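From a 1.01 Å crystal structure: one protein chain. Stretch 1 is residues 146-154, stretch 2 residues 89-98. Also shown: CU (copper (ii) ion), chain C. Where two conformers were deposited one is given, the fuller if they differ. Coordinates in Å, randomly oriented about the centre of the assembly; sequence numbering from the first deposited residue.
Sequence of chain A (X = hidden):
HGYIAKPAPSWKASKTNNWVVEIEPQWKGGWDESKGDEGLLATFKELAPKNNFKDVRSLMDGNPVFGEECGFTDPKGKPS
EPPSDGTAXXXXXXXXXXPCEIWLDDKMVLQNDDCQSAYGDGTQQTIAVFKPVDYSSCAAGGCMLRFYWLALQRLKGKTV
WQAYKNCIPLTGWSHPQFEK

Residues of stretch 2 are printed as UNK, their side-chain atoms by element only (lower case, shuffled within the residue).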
ATOM      1  N   ARG A 146       7.005   4.941   1.919  1.00  6.16           N
ATOM      2  CA  ARG A 146       5.960   4.858   0.900  1.00  6.29           C
ATOM      3  C   ARG A 146       5.226   3.549   1.048  1.00  6.72           C
ATOM      4  O   ARG A 146       5.839   2.475   1.119  1.00  8.33           O
ATOM      5  CB  ARG A 146       6.523   5.028  -0.503  1.00  7.00           C
ATOM      6  CG  ARG A 146       7.010   6.448  -0.762  1.00  7.27           C
ATOM      7  CD  ARG A 146       7.529   6.625  -2.175  1.00  8.51           C
ATOM      8  NE  ARG A 146       7.941   8.000  -2.468  1.00  9.33           N
ATOM      9  CZ  ARG A 146       9.136   8.526  -2.190  1.00  8.40           C
ATOM     10  NH1 ARG A 146      10.092   7.797  -1.627  1.00  8.11           N
ATOM     11  NH2 ARG A 146       9.390   9.789  -2.496  1.00  9.94           N
ATOM     12  N   PHE A 147       3.909   3.651   1.087  1.00  6.24           N
ATOM     13  CA  PHE A 147       2.991   2.494   1.131  1.00  6.42           C
ATOM     14  C   PHE A 147       2.270   2.417  -0.188  1.00  6.27           C
ATOM     15  O   PHE A 147       1.783   3.454  -0.691  1.00  6.62           O
ATOM     16  CB  PHE A 147       2.000   2.696   2.271  1.00  7.07           C
ATOM     17  CG  PHE A 147       0.912   1.665   2.373  1.00  7.05           C
ATOM     18  CD1 PHE A 147       1.233   0.364   2.707  1.00  7.92           C
ATOM     19  CD2 PHE A 147      -0.403   1.969   2.069  1.00  8.07           C
ATOM     20  CE1 PHE A 147       0.211  -0.580   2.839  1.00  8.37           C
ATOM     21  CE2 PHE A 147      -1.410   1.029   2.181  1.00  8.79           C
ATOM     22  CZ  PHE A 147      -1.099  -0.246   2.566  1.00  8.75           C
ATOM     23  N   TYR A 148       2.158   1.217  -0.708  1.00  6.53           N
ATOM     24  CA  TYR A 148       1.391   0.926  -1.928  1.00  6.61           C
ATOM     25  C   TYR A 148       0.511  -0.273  -1.646  1.00  6.69           C
ATOM     26  O   TYR A 148       1.018  -1.293  -1.148  1.00  7.62           O
ATOM     27  CB  TYR A 148       2.319   0.601  -3.080  1.00  7.40           C
ATOM     28  CG  TYR A 148       3.281   1.687  -3.481  1.00  7.45           C
ATOM     29  CD1 TYR A 148       4.484   1.874  -2.839  1.00  8.03           C
ATOM     30  CD2 TYR A 148       2.977   2.531  -4.548  1.00  8.65           C
ATOM     31  CE1 TYR A 148       5.351   2.902  -3.244  1.00  8.73           C
ATOM     32  CE2 TYR A 148       3.819   3.544  -4.962  1.00  8.72           C
ATOM     33  CZ  TYR A 148       5.010   3.732  -4.304  1.00  9.58           C
ATOM     34  OH  TYR A 148       5.903   4.711  -4.694  1.00 10.13           O
ATOM     35  N   TRP A 149      -0.725  -0.182  -2.070  1.00  6.93           N
ATOM     36  CA  TRP A 149      -1.674  -1.295  -1.908  1.00  6.88           C
ATOM     37  C   TRP A 149      -2.550  -1.321  -3.161  1.00  6.89           C
ATOM     38  O   TRP A 149      -3.178  -0.308  -3.505  1.00  7.89           O
ATOM     39  CB  TRP A 149      -2.517  -1.104  -0.650  1.00  7.46           C
ATOM     40  CG  TRP A 149      -3.578  -2.119  -0.364  1.00  7.34           C
ATOM     41  CD1 TRP A 149      -3.596  -3.437  -0.699  1.00  8.23           C
ATOM     42  CD2 TRP A 149      -4.758  -1.869   0.410  1.00  7.70           C
ATOM     43  NE1 TRP A 149      -4.736  -4.019  -0.218  1.00  8.96           N
ATOM     44  CE2 TRP A 149      -5.451  -3.090   0.502  1.00  8.31           C
ATOM     45  CE3 TRP A 149      -5.271  -0.741   1.058  1.00  8.03           C
ATOM     46  CZ2 TRP A 149      -6.660  -3.199   1.206  1.00  8.54           C
ATOM     47  CZ3 TRP A 149      -6.461  -0.848   1.731  1.00  8.70           C
ATOM     48  CH2 TRP A 149      -7.149  -2.052   1.809  1.00  8.89           C
ATOM     49  N   LEU A 150      -2.541  -2.454  -3.842  1.00  7.82           N
ATOM     50  CA  LEU A 150      -3.459  -2.692  -4.966  1.00  7.86           C
ATOM     51  C   LEU A 150      -4.567  -3.589  -4.465  1.00  8.23           C
ATOM     52  O   LEU A 150      -4.385  -4.809  -4.313  1.00  9.61           O
ATOM     53  CB  LEU A 150      -2.696  -3.342  -6.099  1.00  9.16           C
ATOM     54  CG  LEU A 150      -3.507  -3.482  -7.381  1.00 10.14           C
ATOM     55  CD1 LEU A 150      -3.694  -2.140  -8.029  1.00 10.87           C
ATOM     56  CD2 LEU A 150      -2.927  -4.492  -8.320  1.00 13.43           C
ATOM     57  N   ALA A 151      -5.693  -2.954  -4.126  1.00  7.92           N
ATOM     58  CA  ALA A 151      -6.849  -3.693  -3.622  1.00  8.52           C
ATOM     59  C   ALA A 151      -7.643  -4.201  -4.807  1.00  8.93           C
ATOM     60  O   ALA A 151      -7.824  -3.519  -5.826  1.00 10.11           O
ATOM     61  CB  ALA A 151      -7.684  -2.803  -2.753  1.00  9.50           C
ATOM     62  N   LEU A 152      -8.072  -5.436  -4.693  1.00  9.19           N
ATOM     63  CA  LEU A 152      -8.879  -6.151  -5.701  1.00  9.96           C
ATOM     64  C   LEU A 152     -10.277  -6.292  -5.104  1.00  9.95           C
ATOM     65  O   LEU A 152     -10.415  -6.845  -3.997  1.00 10.84           O
ATOM     66  CB  LEU A 152      -8.245  -7.515  -5.973  1.00 10.41           C
ATOM     67  CG  LEU A 152      -6.755  -7.504  -6.291  1.00 11.19           C
ATOM     68  CD1 LEU A 152      -6.245  -8.935  -6.337  1.00 12.71           C
ATOM     69  CD2 LEU A 152      -6.479  -6.788  -7.611  1.00 12.01           C
ATOM     70  N   GLN A 153     -11.301  -5.790  -5.778  1.00 10.71           N
ATOM     71  CA  GLN A 153     -12.663  -5.850  -5.175  0.70 12.51           C
ATOM     72  C   GLN A 153     -13.657  -6.036  -6.309  1.00 11.98           C
ATOM     73  O   GLN A 153     -13.377  -5.703  -7.469  1.00 14.21           O
ATOM     74  CB  GLN A 153     -13.013  -4.638  -4.287  0.70 13.48           C
ATOM     75  CG  GLN A 153     -14.400  -4.692  -3.621  0.70 13.46           C
ATOM     76  CD  GLN A 153     -14.711  -3.508  -2.724  0.70 14.35           C
ATOM     77  OE1 GLN A 153     -14.205  -2.395  -2.923  0.70 17.30           O
ATOM     78  NE2 GLN A 153     -15.578  -3.732  -1.747  0.70 15.15           N
ATOM     79  N   ARG A 154     -14.771  -6.663  -5.969  1.00 12.44           N
ATOM     80  CA  ARG A 154     -15.916  -6.830  -6.883  1.00 12.98           C
ATOM     81  C   ARG A 154     -17.010  -5.837  -6.498  1.00 14.29           C
ATOM     82  O   ARG A 154     -17.449  -5.815  -5.341  1.00 16.64           O
ATOM     83  CB  ARG A 154     -16.429  -8.260  -6.819  1.00 15.06           C
ATOM     84  CG  ARG A 154     -15.356  -9.300  -7.040  1.00 14.85           C
ATOM     85  CD  ARG A 154     -15.883 -10.695  -6.849  1.00 14.75           C
ATOM     86  NE  ARG A 154     -14.842 -11.712  -6.831  1.00 15.62           N
ATOM     87  CZ  ARG A 154     -14.363 -12.350  -7.894  1.00 14.99           C
ATOM     88  NH1 ARG A 154     -14.802 -12.025  -9.096  1.00 16.18           N
ATOM     89  NH2 ARG A 154     -13.433 -13.282  -7.792  1.00 16.28           N
ATOM     90  N   UNK A  89       1.323   0.746  11.615  1.00  7.32           N
ATOM     91  CA  UNK A  89      -0.060   0.435  11.975  1.00  7.43           C
ATOM     92  C   UNK A  89      -1.010   1.086  10.986  1.00  6.78           C
ATOM     93  O   UNK A  89      -0.906   2.284  10.727  1.00  7.18           O
ATOM     94  c   UNK A  89      -0.365   0.905  13.389  1.00  8.64           C
ATOM     95  c   UNK A  89      -1.717   0.452  13.860  1.00  9.77           C
ATOM     96  o   UNK A  89       0.621   0.377  14.265  1.00 12.26           O
ATOM     97  N   UNK A  90      -1.942   0.297  10.473  1.00  7.08           N
ATOM     98  CA  UNK A  90      -2.963   0.820   9.568  1.00  7.25           C
ATOM     99  C   UNK A  90      -4.030   1.561  10.363  1.00  7.09           C
ATOM    100  O   UNK A  90      -4.193   1.394  11.586  1.00  8.01           O
ATOM    101  c   UNK A  90      -3.575  -0.325   8.765  1.00  7.89           C
ATOM    102  c   UNK A  90      -3.171   0.728   6.502  1.00  8.29           C
ATOM    103  c   UNK A  90      -3.531   0.960   5.183  1.00  8.55           C
ATOM    104  c   UNK A  90      -3.996   0.016   7.352  1.00  7.45           C
ATOM    105  c   UNK A  90      -5.535  -0.242   5.548  1.00  9.65           C
ATOM    106  c   UNK A  90      -5.206  -0.443   6.875  1.00  8.04           C
ATOM    107  c   UNK A  90      -4.721   0.473   4.708  1.00  9.38           C
ATOM    108  N   UNK A  91      -4.841   2.323   9.650  1.00  7.20           N
ATOM    109  CA  UNK A  91      -5.865   3.170  10.293  1.00  7.39           C
ATOM    110  C   UNK A  91      -7.080   2.343  10.705  1.00  7.79           C
ATOM    111  O   UNK A  91      -7.874   2.848  11.505  1.00  8.38           O
ATOM    112  c   UNK A  91      -6.287   4.299   9.366  1.00  8.22           C
ATOM    113  o   UNK A  91      -6.953   3.786   8.218  1.00  7.83           O
ATOM    114  N   UNK A  92      -7.208   1.136  10.182  1.00  7.72           N
ATOM    115  CA  UNK A  92      -8.364   0.266  10.385  1.00  7.98           C
ATOM    116  C   UNK A  92      -7.900  -1.124  10.011  1.00  7.96           C
ATOM    117  O   UNK A  92      -6.699  -1.344   9.723  1.00  8.65           O
ATOM    118  c   UNK A  92     -10.502   0.882   7.188  1.00  9.65           C
ATOM    119  c   UNK A  92      -9.254   0.816   8.055  1.00  8.52           C
ATOM    120  n   UNK A  92     -13.201   3.258   7.774  1.00 11.22           N
ATOM    121  c   UNK A  92      -9.557   0.758   9.548  1.00  8.41           C
ATOM    122  c   UNK A  92     -12.616   2.160   7.364  1.00 10.59           C
ATOM    123  n   UNK A  92     -13.303   1.164   6.864  1.00 11.79           N
ATOM    124  n   UNK A  92     -11.298   2.070   7.506  1.00  9.51           N
ATOM    125  N   UNK A  93      -8.821  -2.068   9.994  1.00  8.29           N
ATOM    126  CA  UNK A  93      -8.534  -3.386   9.446  1.00  8.75           C
ATOM    127  C   UNK A  93      -8.513  -3.368   7.943  1.00  8.37           C
ATOM    128  O   UNK A  93      -9.020  -2.411   7.316  1.00 10.24           O
ATOM    129  N   UNK A  94      -7.994  -4.430   7.371  1.00  9.03           N
ATOM    130  CA  UNK A  94      -7.900  -4.551   5.909  1.00  9.26           C
ATOM    131  C   UNK A  94      -9.023  -5.462   5.394  1.00  9.78           C
ATOM    132  O   UNK A  94      -9.092  -6.623   5.823  1.00 11.55           O
ATOM    133  c   UNK A  94      -6.506  -5.393   4.023  1.00 10.36           C
ATOM    134  c   UNK A  94      -5.416  -4.066   5.887  1.00 10.67           C
ATOM    135  c   UNK A  94      -4.021  -4.613   5.722  1.00 12.67           C
ATOM    136  c   UNK A  94      -6.510  -5.056   5.500  1.00  9.76           C
ATOM    137  N   UNK A  95      -9.882  -4.932   4.521  1.00 10.26           N
ATOM    138  CA  UNK A  95     -11.094  -5.665   4.091  1.00 10.95           C
ATOM    139  C   UNK A  95     -11.100  -5.918   2.611  1.00  9.73           C
ATOM    140  O   UNK A  95     -12.138  -6.352   2.128  1.00 11.02           O
ATOM    141  c   UNK A  95     -12.470  -4.650   5.975  1.00 15.12           C
ATOM    142  c   UNK A  95     -12.681  -3.721   3.641  1.00 15.11           C
ATOM    143  c   UNK A  95     -12.408  -4.959   4.504  1.00 13.77           C
ATOM    144  N   UNK A  96     -10.012  -5.668   1.888  1.00  8.65           N
ATOM    145  CA  UNK A  96      -9.914  -6.047   0.471  1.00  9.11           C
ATOM    146  C   UNK A  96      -8.680  -6.897   0.272  1.00  8.81           C
ATOM    147  O   UNK A  96      -7.647  -6.601   0.874  1.00  9.26           O
ATOM    148  c   UNK A  96     -10.549  -2.446   0.125  1.00 10.36           C
ATOM    149  n   UNK A  96     -11.758  -1.824   0.282  1.00 10.76           N
ATOM    150  c   UNK A  96     -12.696  -2.740   0.095  1.00 12.42           C
ATOM    151  c   UNK A  96     -10.760  -3.743  -0.159  1.00  9.80           C
ATOM    152  n   UNK A  96     -12.127  -3.898  -0.206  1.00 11.40           N
ATOM    153  c   UNK A  96      -9.797  -4.841  -0.460  1.00  9.19           C
ATOM    154  N   UNK A  97      -8.791  -7.912  -0.572  1.00  9.07           N
ATOM    155  CA  UNK A  97      -7.640  -8.719  -0.985  1.00  9.74           C
ATOM    156  C   UNK A  97      -6.686  -7.888  -1.834  1.00  8.70           C
ATOM    157  O   UNK A  97      -7.065  -6.907  -2.454  1.00  9.42           O
ATOM    158  c   UNK A  97      -8.080  -9.919  -1.749  1.00 10.72           C
ATOM    159  N   UNK A  98      -5.437  -8.323  -1.887  1.00  9.13           N
ATOM    160  CA  UNK A  98      -4.459  -7.819  -2.864  1.00  8.71           C
ATOM    161  C   UNK A  98      -3.125  -7.473  -2.220  1.00  8.41           C
ATOM    162  O   UNK A  98      -3.016  -7.391  -0.989  1.00  8.49           O
TER
HETATM  163 CU    CU C 201     -12.021   0.025   0.703  1.00 12.29          CU
HETATM  164  O   HOH W   1      -4.911  -6.895   0.946  1.00  9.15           O
HETATM  165  O   HOH W   2     -11.401  -8.064  -1.853  1.00 10.52           O

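Position 89 carries three side-chain atoms: a carbon bearing one oxygen and one carbon. That beta-branched pattern is threonine; the side chain of Thr-89 is out of reach of stretch 1, and even Thr-89 O is 8.7 Å from Phe-147 CE2, so it takes no part in the contact.

Position 90 has one carbon followed by a ring of six carbons, with no oxygen on it, so it is phenylalanine. Phe-90 CE1 lies 3.7 Å from Phe-147 CE2, and Phe-90 CZ lies 3.7 Å from Trp-149 CZ3. Its edge is turned toward the face of Trp-149, offset, with planes at 78°; against Phe-147 the rings meet obliquely at 58°.

Position 91 shows one carbon and one oxygen: serine, out of reach of stretch 1. Position 92 has three carbons, a nitrogen, then a carbon bearing two more nitrogens, a guanidinium that identifies arginine; it too makes no contact. Position 93 has no side-chain atoms and is glycine.

Position 94 has four carbons, forked at the first, with one arm two carbons long. This is isoleucine, and Ile-94 CG2 packs 3.6 Å from Trp-149 CZ2. Position 95, one carbon carrying two others, is valine; its side chain makes no contact with stretch 1.

Position 96 has one carbon and a five-membered ring of three carbons and two nitrogens, one of them 1.9 Å from the copper. It is histidine, binding the metal through NE2. His-96 CB touches Ala-151 CB at 3.7 Å, CE1 lies 3.4 Å from Gln-153 OE1, and CD2 is 3.8 Å from Trp-149 CH2. The histidine and indole planes are inclined by 30° but slid apart, so they barely overlap.

Position 97 has a single carbon: alanine. Its backbone does the work, since Leu-152 N donates to Ala-97 O at 2.9 Å and 169°, while Ala-151 CA approaches the same oxygen at 3.4 Å.

Position 98 has no side chain. An ideal CB would fall 2.0 Å from Leu-150 O, and the backbone angles (133/167) would also jam it against the preceding carbonyl. Glycine fits, letting Gly-98 CA approach Leu-150 O at 3.3 Å.

The contact thus combines aromatic packing with one direct backbone hydrogen bond. Water 1 extends it, donating to His-96 O and Gly-98 O, each at 2.8 Å from the water O, and accepting a weak bond from Trp-149 NE1 at 3.1 Å. Together the two stretches bury 524 Å², with Trp-149 and His-96 contributing the largest shares.

Stretch 2, residues 89-98: TFSRGIVHAG
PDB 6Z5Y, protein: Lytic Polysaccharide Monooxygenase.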